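Long-range contacts in PtLCIB4 H88A mutant (Phaeodactylum tricornutum, PDB 5B5Z), which probably works as a zinc-dependent carbonic anhydrase of the beta class, interconverting carbon dioxide and bicarbonate, and is related to the limiting CO2-inducible protein LCIB: residues L29-L34 / R65-D70; L54-C59 / H78-G83; A85-G90 / Y214-K219; T93-M98 / S229-G234; L109-S114 / A239-I244. All blocks are in the same frame, centred on the assembly; numbering follows the deposited sequence.

Contact 1 of 5, residues L29-L34 / R65-D70; sequences LTNAEL and RPLEQD
Asn-31 reaches from the first turn of helix 31-43 across to helix 65-75, where its ND2 donates to Asp-70 OD2 at 3.0 Å. The bond is only modestly bent (157° at the hydrogen). It meets the oxygen on the anti side of the carboxylate, and the amide and carboxylate planes stand almost at right angles. With CG beside its own backbone N (chi1 -84°), the amide is swung at the neighbouring helix, so that ND2 also presses on the backbone of Leu-67, 3.6 Å from its CA.

The tight part lies just inside this bond. Leu-34 CD2 and Leu-67 CD1 touch at 3.8 Å, the two leucine side chains crossing at about a right angle, and the Asn-31 amide lies against Leu-67 beside them. The outer side is looser. Pro-66 gives little more than a graze, ND2 of Asn-31 lying 4.3 Å from its CB, and Asp-70 is partly exposed. Thr-30 and Glu-33, which take no part in the packing, form a capping box instead: Thr-30 OG1 accepts from Glu-33 N, and Glu-33 OE1 accepts from Thr-30 N at 3.0 Å. With an alanine at Asn-31, Asp-70 would probably be left without its amide mate and a gap would open beside Leu-67.

Strand 255-264 lies under both helices, Phe-256 packing against Leu-34 and Leu-67 alike. Arg-65 pairs with Glu-68 and reaches His-78 O of the second subunit.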
# COMPACT_ATOMS: atom_id res chain seq x y z
N LEU A 29 6.61 5.16 -22.12
CA LEU A 29 7.18 6.44 -21.70
C LEU A 29 8.11 6.25 -20.50
O LEU A 29 7.85 5.39 -19.67
CB LEU A 29 6.08 7.42 -21.32
CG LEU A 29 5.04 7.75 -22.39
CD1 LEU A 29 3.94 8.66 -21.82
CD2 LEU A 29 5.71 8.40 -23.59
N THR A 30 9.15 7.06 -20.37
CA THR A 30 9.89 7.07 -19.11
C THR A 30 8.99 7.65 -18.01
O THR A 30 8.05 8.39 -18.30
CB THR A 30 11.16 7.91 -19.17
OG1 THR A 30 10.80 9.29 -19.38
CG2 THR A 30 12.07 7.45 -20.31
N ASN A 31 9.29 7.34 -16.76
CA ASN A 31 8.53 7.93 -15.66
C ASN A 31 8.45 9.45 -15.79
O ASN A 31 7.38 10.04 -15.62
CB ASN A 31 9.14 7.57 -14.32
CG ASN A 31 8.69 6.21 -13.83
OD1 ASN A 31 8.28 5.35 -14.62
ND2 ASN A 31 8.73 6.02 -12.51
N ALA A 32 9.57 10.08 -16.13
CA ALA A 32 9.60 11.53 -16.24
C ALA A 32 8.68 12.02 -17.37
O ALA A 32 7.92 12.97 -17.19
CB ALA A 32 11.04 12.01 -16.46
N GLU A 33 8.74 11.35 -18.51
CA GLU A 33 7.85 11.68 -19.62
C GLU A 33 6.39 11.52 -19.25
O GLU A 33 5.55 12.32 -19.62
CB GLU A 33 8.17 10.81 -20.85
CG GLU A 33 9.49 11.19 -21.53
CD GLU A 33 10.00 10.13 -22.51
OE1 GLU A 33 9.41 9.02 -22.58
OE2 GLU A 33 11.00 10.40 -23.20
N LEU A 34 6.08 10.44 -18.53
CA LEU A 34 4.71 10.19 -18.10
C LEU A 34 4.17 11.30 -17.19
O LEU A 34 3.08 11.83 -17.40
CB LEU A 34 4.64 8.84 -17.38
CG LEU A 34 3.27 8.52 -16.75
CD1 LEU A 34 2.25 8.21 -17.84
CD2 LEU A 34 3.41 7.36 -15.77
N ARG A 65 7.62 1.61 -6.07
CA ARG A 65 7.66 2.90 -5.37
C ARG A 65 8.12 4.12 -6.19
O ARG A 65 7.59 5.21 -5.97
CB ARG A 65 8.54 2.81 -4.11
CG ARG A 65 8.11 1.76 -3.04
CD ARG A 65 6.84 2.11 -2.27
NE ARG A 65 5.65 1.67 -2.99
CZ ARG A 65 5.19 0.42 -2.97
NH1 ARG A 65 4.10 0.11 -3.66
NH2 ARG A 65 5.81 -0.52 -2.26
N PRO A 66 9.09 3.97 -7.12
CA PRO A 66 9.52 5.19 -7.84
C PRO A 66 8.40 5.93 -8.59
O PRO A 66 8.42 7.16 -8.65
CB PRO A 66 10.55 4.65 -8.84
CG PRO A 66 11.13 3.47 -8.14
CD PRO A 66 9.96 2.82 -7.47
N LEU A 67 7.44 5.19 -9.12
CA LEU A 67 6.32 5.80 -9.83
C LEU A 67 5.44 6.62 -8.88
O LEU A 67 5.01 7.73 -9.22
CB LEU A 67 5.50 4.72 -10.53
CG LEU A 67 4.32 5.20 -11.38
CD1 LEU A 67 4.76 6.19 -12.42
CD2 LEU A 67 3.58 4.02 -12.01
N GLU A 68 5.19 6.09 -7.69
CA GLU A 68 4.44 6.81 -6.68
C GLU A 68 5.17 8.07 -6.24
O GLU A 68 4.55 9.12 -6.06
CB GLU A 68 4.18 5.93 -5.46
CG GLU A 68 3.41 4.67 -5.80
CD GLU A 68 3.06 3.85 -4.58
OE1 GLU A 68 3.89 3.84 -3.63
OE2 GLU A 68 1.96 3.26 -4.55
N GLN A 69 6.49 7.95 -6.06
CA GLN A 69 7.30 9.09 -5.67
C GLN A 69 7.30 10.18 -6.74
O GLN A 69 7.20 11.36 -6.43
CB GLN A 69 8.73 8.66 -5.37
CG GLN A 69 8.86 7.86 -4.08
CD GLN A 69 10.26 7.32 -3.87
OE1 GLN A 69 11.17 7.60 -4.66
NE2 GLN A 69 10.45 6.56 -2.80
N ASP A 70 7.37 9.77 -8.01
CA ASP A 70 7.42 10.75 -9.09
C ASP A 70 6.12 11.55 -9.23
O ASP A 70 6.13 12.77 -9.41
CB ASP A 70 7.76 10.06 -10.41
CG ASP A 70 9.19 9.54 -10.44
OD1 ASP A 70 10.03 9.99 -9.62
OD2 ASP A 70 9.48 8.66 -11.29

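Contact 2 of 5, residues L54-C59 / H78-G83; sequences LATSLC and HFTMGG. With ZN (zinc ion), chain C.
His-78 brings its imidazole up to Thr-56 at an oblique angle, its CD2 3.6 Å from Thr-56 OG1, while its CB rests on Leu-54 CG at 3.8 Å. What puts the ring there is a first torsion of 65°, which tucks CG between the backbone N and the carbonyl carbon. Thr-56 OG1 is itself held by Glu-68 of helix 65-75 and by a water that donates to it; that water also accepts from Leu-58 N. On the other face of the sheet Ala-55 and Phe-79 meet CB to CB at 4.2 Å, the phenyl ring leading away from the pair.

The backbones run parallel. Phe-79 N donates to Leu-54 O, Thr-56 N to Phe-79 O, and Met-81 N to Thr-56 O at 2.7 Å. Past this point Ser-57 turns its OG to Gly-86 O, and Gly-82 comes so close that a CB on it would clash with Leu-58 O.

Cys-59 ends the run, its SG 2.3 Å from the zinc ion, which His-115, Cys-139 and a water also bind. This is a beta-alpha-beta crossover, strand 52-57 to helix 65-75 to strand 79-80, with a metal ligand just past the first strand, as in beta-carbonic anhydrases.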
# COMPACT_ATOMS: atom_id res chain seq x y z
N LEU A 54 -4.08 12.52 -4.92
CA LEU A 54 -3.45 11.43 -5.66
C LEU A 54 -3.79 10.08 -5.03
O LEU A 54 -3.75 9.94 -3.80
CB LEU A 54 -1.94 11.64 -5.70
CG LEU A 54 -1.12 10.57 -6.41
CD1 LEU A 54 -1.49 10.50 -7.89
CD2 LEU A 54 0.37 10.83 -6.22
N ALA A 55 -4.14 9.10 -5.86
CA ALA A 55 -4.33 7.73 -5.36
C ALA A 55 -3.63 6.77 -6.30
O ALA A 55 -3.55 7.02 -7.49
CB ALA A 55 -5.82 7.39 -5.24
N THR A 56 -3.12 5.67 -5.75
CA THR A 56 -2.48 4.65 -6.60
C THR A 56 -3.07 3.26 -6.32
O THR A 56 -3.53 2.97 -5.21
CB THR A 56 -0.96 4.58 -6.39
OG1 THR A 56 -0.66 4.05 -5.09
CG2 THR A 56 -0.29 5.96 -6.55
N SER A 57 -3.05 2.42 -7.35
CA SER A 57 -3.29 1.00 -7.20
C SER A 57 -2.18 0.28 -7.96
O SER A 57 -2.27 0.02 -9.17
CB SER A 57 -4.68 0.60 -7.72
OG SER A 57 -4.96 -0.77 -7.41
N LEU A 58 -1.10 0.05 -7.24
CA LEU A 58 0.11 -0.57 -7.78
C LEU A 58 0.53 -1.72 -6.87
O LEU A 58 0.07 -1.81 -5.73
CB LEU A 58 1.24 0.47 -7.89
CG LEU A 58 0.92 1.69 -8.77
CD1 LEU A 58 1.97 2.82 -8.59
CD2 LEU A 58 0.79 1.29 -10.24
N CYS A 59 1.41 -2.59 -7.37
CA CYS A 59 1.80 -3.76 -6.57
C CYS A 59 2.55 -3.33 -5.30
O CYS A 59 3.26 -2.31 -5.27
CB CYS A 59 2.69 -4.72 -7.40
SG CYS A 59 3.07 -6.27 -6.52
N HIS A 78 -0.19 10.38 -1.17
CA HIS A 78 -1.23 9.63 -1.87
C HIS A 78 -1.94 8.61 -0.99
O HIS A 78 -1.37 8.10 -0.03
CB HIS A 78 -0.62 8.89 -3.05
CG HIS A 78 0.36 7.83 -2.65
ND1 HIS A 78 1.65 8.14 -2.26
CD2 HIS A 78 0.26 6.48 -2.60
CE1 HIS A 78 2.29 7.02 -1.96
NE2 HIS A 78 1.47 6.00 -2.16
N PHE A 79 -3.18 8.32 -1.36
CA PHE A 79 -3.92 7.16 -0.86
C PHE A 79 -3.46 5.92 -1.60
O PHE A 79 -3.25 5.97 -2.80
CB PHE A 79 -5.43 7.33 -1.08
CG PHE A 79 -6.16 7.92 0.09
CD1 PHE A 79 -6.14 9.29 0.32
CD2 PHE A 79 -6.91 7.11 0.94
CE1 PHE A 79 -6.85 9.84 1.39
CE2 PHE A 79 -7.59 7.66 2.02
CZ PHE A 79 -7.57 9.03 2.24
N THR A 80 -3.33 4.80 -0.92
CA THR A 80 -3.09 3.56 -1.66
C THR A 80 -4.34 2.70 -1.73
O THR A 80 -5.16 2.63 -0.80
CB THR A 80 -1.93 2.78 -1.06
OG1 THR A 80 -2.21 2.48 0.30
CG2 THR A 80 -0.66 3.61 -1.11
N MET A 81 -4.53 2.08 -2.88
CA MET A 81 -5.66 1.21 -3.10
C MET A 81 -5.19 -0.20 -3.44
O MET A 81 -6.00 -1.11 -3.53
CB MET A 81 -6.54 1.74 -4.24
CG MET A 81 -7.39 2.93 -3.87
SD MET A 81 -8.92 2.37 -3.10
CE MET A 81 -9.72 1.41 -4.41
N GLY A 82 -3.89 -0.35 -3.65
CA GLY A 82 -3.36 -1.56 -4.27
C GLY A 82 -3.11 -2.70 -3.29
O GLY A 82 -3.67 -2.76 -2.19
N GLY A 83 -2.27 -3.63 -3.72
CA GLY A 83 -2.02 -4.86 -2.98
C GLY A 83 -1.27 -5.74 -3.94
O GLY A 83 -0.72 -5.24 -4.90
ZN ZN C . 4.32 -7.30 -8.10
O HOH W 1 -1.38 1.15 -4.43
O HOH W 2 5.94 -8.13 -7.47

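Contact 3 of 5, residues A85-G90 / Y214-K219; sequences AGFPFG and YDAQQK
Phe-87 and Gln-217 make the apolar half of this contact. Gln-217 CG sits over one face of the phenyl ring, 4.0 Å from its centroid and 20° off the normal, a CH-pi contact displaced toward the rim. Ala-216, the preceding residue of helix 205-228, comes at the ring from its edge, with CB 3.7 Å from Phe-87 CE1. Ring and glutamine amide are turned 70° against each other. Val-213 of the same helix and Met-191 of helix 183-192 pack on the phenyl as well.

The polar half lies at the far end of the glutamine. Its chain runs extended beyond CG (chi2 -172°) and carries NE2 to the backbone of the loop, 2.8 Å from Ala-85 O and 3.2 Å from Gly-86 C. The same nitrogen donates to Gly-113 O on strand 107-117.

Steric fit is the third element. Gly-86 has backbone angles at which a side chain would jam against its own chain, and a CB on it would run into Gln-217 NE2.

A single buried amide thus lies against loop and central strand together while its CG packs on the phenyl face. Since Ala-85 CB is about 5 Å from the zinc ion, the glutamine probably helps to fix the shape of the loop beside the metal site.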
# COMPACT_ATOMS: atom_id res chain seq x y z
N ALA A 85 0.11 -7.71 -6.92
CA ALA A 85 -0.02 -7.56 -8.38
C ALA A 85 -0.64 -6.23 -8.83
O ALA A 85 -0.81 -6.01 -10.02
CB ALA A 85 -0.81 -8.72 -8.96
N GLY A 86 -0.96 -5.35 -7.88
CA GLY A 86 -1.52 -4.04 -8.19
C GLY A 86 -3.04 -3.96 -8.28
O GLY A 86 -3.58 -2.90 -8.61
N PHE A 87 -3.74 -5.05 -7.99
CA PHE A 87 -5.21 -5.00 -7.93
C PHE A 87 -5.71 -4.07 -6.83
O PHE A 87 -5.08 -3.98 -5.79
CB PHE A 87 -5.78 -6.39 -7.73
CG PHE A 87 -5.68 -7.25 -8.95
CD1 PHE A 87 -6.66 -7.21 -9.93
CD2 PHE A 87 -4.59 -8.08 -9.14
CE1 PHE A 87 -6.55 -8.00 -11.07
CE2 PHE A 87 -4.47 -8.87 -10.27
CZ PHE A 87 -5.46 -8.83 -11.24
N PRO A 88 -6.84 -3.38 -7.08
CA PRO A 88 -7.40 -2.40 -6.13
C PRO A 88 -8.11 -3.07 -4.95
O PRO A 88 -9.31 -2.95 -4.78
CB PRO A 88 -8.38 -1.60 -7.00
CG PRO A 88 -8.82 -2.58 -8.06
CD PRO A 88 -7.56 -3.37 -8.36
N PHE A 89 -7.33 -3.74 -4.11
CA PHE A 89 -7.88 -4.49 -3.00
C PHE A 89 -8.55 -3.61 -1.94
O PHE A 89 -9.33 -4.12 -1.15
CB PHE A 89 -6.78 -5.36 -2.38
CG PHE A 89 -6.45 -6.56 -3.22
CD1 PHE A 89 -7.40 -7.53 -3.43
CD2 PHE A 89 -5.21 -6.69 -3.81
CE1 PHE A 89 -7.11 -8.65 -4.19
CE2 PHE A 89 -4.92 -7.80 -4.58
CZ PHE A 89 -5.87 -8.78 -4.78
N GLY A 90 -8.26 -2.31 -1.93
CA GLY A 90 -8.95 -1.40 -1.02
C GLY A 90 -10.45 -1.41 -1.29
O GLY A 90 -11.25 -1.16 -0.39
N TYR A 214 -3.13 -6.32 -16.38
CA TYR A 214 -3.70 -5.00 -16.56
C TYR A 214 -5.16 -5.11 -17.01
O TYR A 214 -6.02 -4.37 -16.53
CB TYR A 214 -2.91 -4.17 -17.58
CG TYR A 214 -3.74 -2.99 -18.03
CD1 TYR A 214 -3.88 -1.88 -17.21
CD2 TYR A 214 -4.46 -3.02 -19.22
CE1 TYR A 214 -4.67 -0.84 -17.57
CE2 TYR A 214 -5.27 -1.96 -19.58
CZ TYR A 214 -5.36 -0.88 -18.74
OH TYR A 214 -6.16 0.19 -19.07
N ASP A 215 -5.45 -6.01 -17.94
CA ASP A 215 -6.83 -6.17 -18.42
C ASP A 215 -7.77 -6.53 -17.28
O ASP A 215 -8.89 -6.00 -17.20
CB ASP A 215 -6.94 -7.24 -19.51
CG ASP A 215 -8.31 -7.23 -20.18
OD1 ASP A 215 -8.62 -6.23 -20.87
OD2 ASP A 215 -9.08 -8.20 -20.02
N ALA A 216 -7.32 -7.43 -16.40
CA ALA A 216 -8.12 -7.82 -15.26
C ALA A 216 -8.31 -6.64 -14.29
O ALA A 216 -9.39 -6.44 -13.74
CB ALA A 216 -7.48 -9.01 -14.55
N GLN A 217 -7.26 -5.86 -14.10
CA GLN A 217 -7.31 -4.69 -13.24
C GLN A 217 -8.27 -3.66 -13.79
O GLN A 217 -9.04 -3.05 -13.04
CB GLN A 217 -5.93 -4.03 -13.12
CG GLN A 217 -4.94 -4.72 -12.21
CD GLN A 217 -3.68 -3.89 -12.01
OE1 GLN A 217 -3.63 -2.72 -12.40
NE2 GLN A 217 -2.67 -4.49 -11.40
N GLN A 218 -8.22 -3.45 -15.10
CA GLN A 218 -9.01 -2.38 -15.69
C GLN A 218 -10.50 -2.66 -15.47
O GLN A 218 -11.28 -1.76 -15.18
CB GLN A 218 -8.67 -2.23 -17.19
CG GLN A 218 -9.57 -1.24 -17.93
CD GLN A 218 -10.80 -1.93 -18.51
OE1 GLN A 218 -10.69 -2.97 -19.15
NE2 GLN A 218 -11.97 -1.37 -18.25
N LYS A 219 -10.88 -3.93 -15.58
CA LYS A 219 -12.27 -4.31 -15.33
C LYS A 219 -12.69 -4.05 -13.89
O LYS A 219 -13.80 -3.56 -13.63
CB LYS A 219 -12.48 -5.79 -15.68
CG LYS A 219 -12.33 -6.11 -17.14
CD LYS A 219 -12.61 -7.59 -17.42
CE LYS A 219 -12.08 -8.04 -18.76
NZ LYS A 219 -11.97 -9.53 -18.80

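Contact 4 of 5, residues T93-M98 / S229-G234; sequences TGFGAM and SNHIDG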
# COMPACT_ATOMS: atom_id res chain seq x y z
N THR A 93 -14.80 0.43 -0.04
CA THR A 93 -14.52 1.21 1.16
C THR A 93 -13.25 2.05 1.00
O THR A 93 -13.21 3.19 1.40
CB THR A 93 -14.40 0.31 2.40
OG1 THR A 93 -15.67 -0.33 2.63
CG2 THR A 93 -14.01 1.14 3.65
N GLY A 94 -12.23 1.47 0.39
CA GLY A 94 -11.02 2.21 0.10
C GLY A 94 -11.29 3.37 -0.84
O GLY A 94 -10.77 4.48 -0.64
N PHE A 95 -12.10 3.15 -1.87
CA PHE A 95 -12.44 4.23 -2.78
C PHE A 95 -13.23 5.32 -2.07
O PHE A 95 -12.98 6.51 -2.27
CB PHE A 95 -13.24 3.71 -3.97
CG PHE A 95 -13.55 4.77 -4.98
CD1 PHE A 95 -12.58 5.18 -5.88
CD2 PHE A 95 -14.79 5.38 -5.02
CE1 PHE A 95 -12.85 6.17 -6.80
CE2 PHE A 95 -15.06 6.37 -5.94
CZ PHE A 95 -14.09 6.76 -6.83
N GLY A 96 -14.19 4.92 -1.25
CA GLY A 96 -14.96 5.88 -0.49
C GLY A 96 -14.11 6.69 0.48
O GLY A 96 -14.34 7.88 0.69
N ALA A 97 -13.13 6.03 1.09
CA ALA A 97 -12.22 6.70 2.00
C ALA A 97 -11.43 7.78 1.27
O ALA A 97 -11.25 8.90 1.75
CB ALA A 97 -11.27 5.70 2.64
N MET A 98 -10.95 7.41 0.10
CA MET A 98 -10.22 8.34 -0.73
C MET A 98 -11.11 9.52 -1.13
O MET A 98 -10.71 10.68 -1.00
CB MET A 98 -9.68 7.58 -1.96
CG MET A 98 -8.76 8.37 -2.84
SD MET A 98 -9.75 9.42 -3.91
CE MET A 98 -10.70 8.20 -4.83
N SER A 229 -19.24 5.89 -7.55
CA SER A 229 -19.49 7.18 -8.20
C SER A 229 -20.11 8.20 -7.26
O SER A 229 -19.73 9.38 -7.25
CB SER A 229 -20.43 6.97 -9.40
OG SER A 229 -21.55 6.18 -9.03
N ASN A 230 -21.07 7.73 -6.47
CA ASN A 230 -21.79 8.55 -5.49
C ASN A 230 -20.88 9.40 -4.59
O ASN A 230 -21.25 10.51 -4.21
CB ASN A 230 -22.66 7.64 -4.62
CG ASN A 230 -21.98 6.33 -4.29
OD1 ASN A 230 -21.80 5.47 -5.16
ND2 ASN A 230 -21.59 6.16 -3.03
N HIS A 231 -19.71 8.87 -4.25
CA HIS A 231 -18.85 9.49 -3.25
C HIS A 231 -18.18 10.77 -3.75
O HIS A 231 -17.71 11.58 -2.95
CB HIS A 231 -17.79 8.49 -2.80
CG HIS A 231 -18.35 7.30 -2.09
ND1 HIS A 231 -17.92 6.02 -2.32
CD2 HIS A 231 -19.31 7.21 -1.14
CE1 HIS A 231 -18.59 5.18 -1.55
NE2 HIS A 231 -19.44 5.88 -0.82
N ILE A 232 -18.13 10.94 -5.06
CA ILE A 232 -17.63 12.18 -5.66
C ILE A 232 -18.76 13.21 -5.68
O ILE A 232 -19.88 12.89 -6.07
CB ILE A 232 -17.11 11.95 -7.09
CG1 ILE A 232 -16.23 10.71 -7.14
CG2 ILE A 232 -16.35 13.17 -7.57
CD1 ILE A 232 -14.95 10.84 -6.36
N ASP A 233 -18.46 14.43 -5.26
CA ASP A 233 -19.50 15.43 -5.06
C ASP A 233 -19.61 16.46 -6.19
O ASP A 233 -18.79 17.37 -6.30
CB ASP A 233 -19.28 16.15 -3.73
CG ASP A 233 -19.58 15.26 -2.54
OD1 ASP A 233 -20.25 14.23 -2.72
OD2 ASP A 233 -19.12 15.59 -1.42
N GLY A 234 -20.63 16.29 -7.02
CA GLY A 234 -21.07 17.32 -7.95
C GLY A 234 -20.11 17.75 -9.04
O GLY A 234 -20.19 17.28 -10.18
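Phe-95 pushes its ring out from helix 91-99 into the angle between His-231 and Ile-232. One edge faces the imidazole, edge against edge, with Phe-95 CD2 4.2 Å from His-231 ND1; farther out, Phe-95 CZ meets Ile-232 CD1 at 4.2 Å. The phenylalanine and isoleucine side chains cross at about a right angle. With CG anti to the backbone N (chi1 -177°), the phenyl leans off the helix, which brings the ring up to the loop.

Closer still is the approach to Gly-96. The imidazole lies obliquely on the bare backbone there, His-231 ND1 3.5 Å from Gly-96 CA and His-231 CE1 3.8 Å from the same atom. A CB on Gly-96 would stand only 3.1 Å from CE1, so the absence of a side chain probably helps the histidine to settle there.

No hydrogen bond crosses between the two segments: the join is one of fit. Its inner part is buried, Phe-95 resting also on Ile-224 and Leu-225 of helix 205-228 and sharing Ile-238 with Ile-232. The histidine is exposed and forms the outer lip, touching Ala-99 as well. Ile-232 N donates to Ser-229 O at 3.1 Å within the loop, and Ser-229 OG is tied back to Asp-226 O.

The 3-10 turn at 229-231 follows directly on helix 205-228 and leads to strand 238-247. This is plain packing of an alpha/beta fold: a helix beside the sheet holds a helix-to-strand connection at the sheet's rim, well away from the metal.

Contact 5 of 5, residues L109-S114 / A239-I244; sequences LLIYGS and AVVGGI
Strands 107-117 and 238-247 are parallel neighbours in the central sheet, and Leu-109 to Ser-114 pair residue for residue with Ala-239 to Ile-244. The segment axes differ by 16° and come within 4.7 Å. Leu-110 N donates to Ala-239 O, Val-241 N to Leu-110 O at 2.8 Å, and Tyr-112 N to Val-241 O. The bonding slackens farther along: Gly-243 N to Tyr-112 O is 3.1 Å, and Ser-114 N to Gly-243 O is weak.

Tyr-112 folds back over its neighbour. Its CG sits between the backbone N and the carbonyl carbon (chi1 73°), which lays the ring flat across Gly-242, whose CA is 3.7 Å from the centroid and over the face. Val-240 CG1 meets the ring edge at 3.5 Å from Tyr-112 CE1. A CB on Gly-242 would collide with the ring. With a serine in place of Tyr-112, Gly-242 would lose its aromatic lid and a gap would probably open between the sheet and Gln-217 and Gln-218 of helix 205-228, which pack on the ring. On this same face Ser-114 OG, resting on Ile-244 CG1, bonds to Pro-210 O.

On the other face Ile-111 and Val-241 lie side by side, CD1 of the isoleucine 3.8 Å from Val-241 CB, and Leu-109 CD1 rests on Ala-239 CB at 3.9 Å. Helix 31-43 covers this face through Val-38 and Leu-42.

The side chains that meet across the strands are mostly apolar, while the backbone amides carry the bonding, consistent with a buried sheet core leading toward the metal-binding end.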
# COMPACT_ATOMS: atom_id res chain seq x y z
N LEU A 109 -6.88 11.92 -8.77
CA LEU A 109 -6.12 11.32 -9.86
C LEU A 109 -5.71 9.93 -9.41
O LEU A 109 -4.96 9.80 -8.46
CB LEU A 109 -4.89 12.14 -10.21
CG LEU A 109 -3.87 11.44 -11.11
CD1 LEU A 109 -4.45 11.02 -12.46
CD2 LEU A 109 -2.64 12.33 -11.29
N LEU A 110 -6.23 8.90 -10.09
CA LEU A 110 -5.88 7.51 -9.80
C LEU A 110 -4.90 6.96 -10.82
O LEU A 110 -5.15 7.02 -12.02
CB LEU A 110 -7.14 6.64 -9.78
CG LEU A 110 -6.92 5.13 -9.62
CD1 LEU A 110 -6.42 4.82 -8.21
CD2 LEU A 110 -8.20 4.40 -9.92
N ILE A 111 -3.76 6.47 -10.34
CA ILE A 111 -2.75 5.80 -11.17
C ILE A 111 -2.77 4.31 -10.84
O ILE A 111 -2.53 3.95 -9.69
CB ILE A 111 -1.31 6.32 -10.92
CG1 ILE A 111 -1.26 7.85 -10.81
CG2 ILE A 111 -0.32 5.76 -11.98
CD1 ILE A 111 -1.58 8.59 -12.11
N TYR A 112 -3.06 3.45 -11.81
CA TYR A 112 -3.06 2.01 -11.52
C TYR A 112 -2.36 1.25 -12.62
O TYR A 112 -2.24 1.72 -13.73
CB TYR A 112 -4.49 1.47 -11.35
CG TYR A 112 -5.32 1.34 -12.62
CD1 TYR A 112 -6.10 2.39 -13.09
CD2 TYR A 112 -5.36 0.14 -13.30
CE1 TYR A 112 -6.87 2.26 -14.26
CE2 TYR A 112 -6.13 -0.01 -14.46
CZ TYR A 112 -6.87 1.05 -14.93
OH TYR A 112 -7.63 0.90 -16.08
N GLY A 113 -1.93 0.04 -12.29
CA GLY A 113 -1.33 -0.78 -13.30
C GLY A 113 -0.75 -2.05 -12.77
O GLY A 113 -0.50 -2.22 -11.58
N SER A 114 -0.51 -2.96 -13.71
CA SER A 114 0.32 -4.10 -13.44
C SER A 114 1.78 -3.67 -13.52
O SER A 114 2.08 -2.54 -13.85
CB SER A 114 0.05 -5.19 -14.48
OG SER A 114 0.37 -4.69 -15.77
N ALA A 239 -9.79 11.53 -12.47
CA ALA A 239 -8.91 11.33 -13.61
C ALA A 239 -8.24 10.00 -13.37
O ALA A 239 -7.90 9.66 -12.24
CB ALA A 239 -7.90 12.44 -13.74
N VAL A 240 -8.04 9.25 -14.45
CA VAL A 240 -7.55 7.88 -14.35
C VAL A 240 -6.39 7.69 -15.31
O VAL A 240 -6.51 8.02 -16.49
CB VAL A 240 -8.66 6.87 -14.70
CG1 VAL A 240 -8.12 5.46 -14.71
CG2 VAL A 240 -9.84 7.02 -13.73
N VAL A 241 -5.27 7.17 -14.81
CA VAL A 241 -4.20 6.69 -15.67
C VAL A 241 -3.96 5.21 -15.39
O VAL A 241 -3.64 4.85 -14.27
CB VAL A 241 -2.90 7.46 -15.45
CG1 VAL A 241 -1.78 6.89 -16.30
CG2 VAL A 241 -3.11 8.94 -15.77
N GLY A 242 -4.12 4.35 -16.40
CA GLY A 242 -3.91 2.93 -16.18
C GLY A 242 -2.98 2.36 -17.21
O GLY A 242 -2.94 2.81 -18.35
N GLY A 243 -2.19 1.38 -16.81
CA GLY A 243 -1.31 0.74 -17.77
C GLY A 243 -0.38 -0.28 -17.16
O GLY A 243 -0.73 -0.96 -16.19
N ILE A 244 0.81 -0.36 -17.72
CA ILE A 244 1.81 -1.35 -17.34
C ILE A 244 3.11 -0.67 -16.95
O ILE A 244 3.72 0.04 -17.74
CB ILE A 244 2.09 -2.35 -18.49
CG1 ILE A 244 0.78 -3.03 -18.91
CG2 ILE A 244 3.17 -3.35 -18.05
CD1 ILE A 244 0.89 -3.81 -20.18

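Contacts 2 and 5 join consecutive strands of the sheet, 79-80, 52-57, 107-117 and 238-247, their centres 9 Å apart. Contact 1 packs helices 31-43 and 65-75 against each other on one face of it, 12 Å from contact 5 centre to centre; contact 3, on the side of helix 205-228, has its centre 10 Å from that of contact 5; contact 4 sits farther out, 26 Å from contact 1 between centres. Along the chain, contacts 1 and 2 cross, as contacts 3, 4 and 5 do among themselves, while contacts 1 and 2 close before the other three open. Contact 2 supplies a zinc ligand and contact 3 lies beside it; contacts 1 to 4 each reach the second subunit, linking metal site, core and dimer.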